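Local coordinates for Rna-directed RNA polymerase (Infectious pancreatic necrosis virus, PDB 3ZED), which probably copies the viral genome as an RNA-dependent RNA polymerase, adding ribonucleotides to a growing RNA chain, and is found both free and covalently linked to genomic RNA, at residues 121-126 and 152-157. Residues are numbered along the deposited sequence; the frame is centred on the assembly and turned at random.
Sequences GAPDIT and EAIATL
A capped helix start packs here against the last turn of helix 143-156, the next helix along the chain: Pro-123, just ahead of helix 125-137, and Ile-125, its first residue, close on Ile-154. The latter does all the touching from its side. With CG1 beside the backbone N (chi1 -71°), its CG2 methyl stands anti to that N and meets both apolar groups, 3.7 Å from CB of Pro-123 and 3.8 Å from CD1 of Ile-125. The proline ring and the Ile-154 side chain lie at about a right angle, and CG1 of Ile-154 also comes within 3.9 Å of Pro-123 CB. Ile-125 folds its chain at chi2 (-38°, some 20° off staggered), with CD1 directed toward Ile-154. The other tip of Ile-154, CD1, stops 4.0 Å from the carbonyl O of Asp-124.

The backbone beside this apolar contact makes an inverse gamma turn centred on Asp-124, closed by the bond from Ile-125 N to Pro-123 O (2.9 Å). Asp-124 OD1 caps Leu-127 N, while OD2 is hydrogen-bonded to Tyr-613 OH. Helix 580-588 adds Ala-588 against Ile-154, bringing a third helix into the cluster. This is plain apolar helix packing, away from the annotated sites, joining two successive helices of the birnavirus polymerase.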
loop_
_atom_site.group_PDB
_atom_site.type_symbol
_atom_site.label_atom_id
_atom_site.label_comp_id
_atom_site.label_asym_id
_atom_site.label_seq_id
_atom_site.Cartn_x
_atom_site.Cartn_y
_atom_site.Cartn_z
ATOM N N GLY B 121 17.157 16.922 3.311
ATOM C CA GLY B 121 16.209 17.354 4.330
ATOM C C GLY B 121 16.288 18.837 4.609
ATOM O O GLY B 121 15.759 19.310 5.620
ATOM N N ALA B 122 16.974 19.588 3.729
ATOM C CA ALA B 122 17.114 21.029 3.878
ATOM C C ALA B 122 15.766 21.729 3.616
ATOM O O ALA B 122 15.110 21.412 2.636
ATOM C CB ALA B 122 18.187 21.560 2.941
ATOM N N PRO B 123 15.311 22.628 4.515
ATOM C CA PRO B 123 14.045 23.329 4.266
ATOM C C PRO B 123 14.189 24.313 3.110
ATOM O O PRO B 123 15.301 24.808 2.865
ATOM C CB PRO B 123 13.785 24.069 5.590
ATOM C CG PRO B 123 15.120 24.272 6.166
ATOM C CD PRO B 123 15.950 23.098 5.758
ATOM N N ASP B 124 13.088 24.622 2.410
ATOM C CA ASP B 124 13.154 25.588 1.308
ATOM C C ASP B 124 13.125 27.033 1.854
ATOM O O ASP B 124 12.096 27.711 1.843
ATOM C CB ASP B 124 12.046 25.349 0.268
ATOM C CG ASP B 124 12.294 26.051 -1.046
ATOM O OD1 ASP B 124 13.174 26.945 -1.096
ATOM O OD2 ASP B 124 11.589 25.747 -2.007
ATOM N N ILE B 125 14.299 27.492 2.300
ATOM C CA ILE B 125 14.599 28.809 2.865
ATOM C C ILE B 125 14.495 29.901 1.778
ATOM O O ILE B 125 14.139 31.048 2.097
ATOM C CB ILE B 125 16.023 28.730 3.518
ATOM C CG1 ILE B 125 15.980 27.898 4.819
ATOM C CG2 ILE B 125 16.686 30.080 3.760
ATOM C CD1 ILE B 125 14.719 28.063 5.717
ATOM N N THR B 126 14.791 29.542 0.505
ATOM C CA THR B 126 14.674 30.472 -0.628
ATOM C C THR B 126 13.191 30.841 -0.768
ATOM O O THR B 126 12.883 32.026 -0.839
ATOM C CB THR B 126 15.302 29.890 -1.909
ATOM O OG1 THR B 126 16.623 29.448 -1.598
ATOM C CG2 THR B 126 15.393 30.915 -3.031
ATOM N N GLU B 152 6.560 28.184 10.493
ATOM C CA GLU B 152 6.327 27.251 11.600
ATOM C C GLU B 152 6.652 25.801 11.165
ATOM O O GLU B 152 7.269 25.076 11.935
ATOM C CB GLU B 152 4.882 27.368 12.130
ATOM C CG GLU B 152 4.492 26.353 13.204
ATOM C CD GLU B 152 4.957 26.500 14.650
ATOM O OE1 GLU B 152 5.918 27.264 14.910
ATOM O OE2 GLU B 152 4.399 25.784 15.515
ATOM N N ALA B 153 6.298 25.411 9.916
ATOM C CA ALA B 153 6.624 24.067 9.399
ATOM C C ALA B 153 8.160 23.883 9.291
ATOM O O ALA B 153 8.674 22.854 9.710
ATOM C CB ALA B 153 5.958 23.824 8.051
ATOM N N ILE B 154 8.888 24.917 8.802
ATOM C CA ILE B 154 10.349 24.885 8.695
ATOM C C ILE B 154 10.965 24.782 10.110
ATOM O O ILE B 154 11.916 24.016 10.305
ATOM C CB ILE B 154 10.876 26.130 7.909
ATOM C CG1 ILE B 154 10.522 26.025 6.393
ATOM C CG2 ILE B 154 12.394 26.325 8.120
ATOM C CD1 ILE B 154 10.705 27.275 5.574
ATOM N N ALA B 155 10.391 25.518 11.092
ATOM C CA ALA B 155 10.870 25.544 12.472
ATOM C C ALA B 155 10.534 24.283 13.289
ATOM O O ALA B 155 11.288 23.977 14.201
ATOM C CB ALA B 155 10.318 26.765 13.193
ATOM N N THR B 156 9.439 23.555 12.978
ATOM C CA THR B 156 9.013 22.414 13.809
ATOM C C THR B 156 9.071 21.056 13.124
ATOM O O THR B 156 9.046 20.040 13.823
ATOM C CB THR B 156 7.601 22.651 14.340
ATOM O OG1 THR B 156 6.708 22.736 13.228
ATOM C CG2 THR B 156 7.518 23.907 15.216
ATOM N N LEU B 157 9.146 21.021 11.786
ATOM C CA LEU B 157 9.224 19.773 11.039
ATOM C C LEU B 157 10.649 19.503 10.539
ATOM O O LEU B 157 11.514 20.370 10.580
ATOM C CB LEU B 157 8.228 19.737 9.836
ATOM C CG LEU B 157 6.740 20.008 10.102
ATOM C CD1 LEU B 157 5.947 19.942 8.827
ATOM C CD2 LEU B 157 6.149 19.044 11.153
#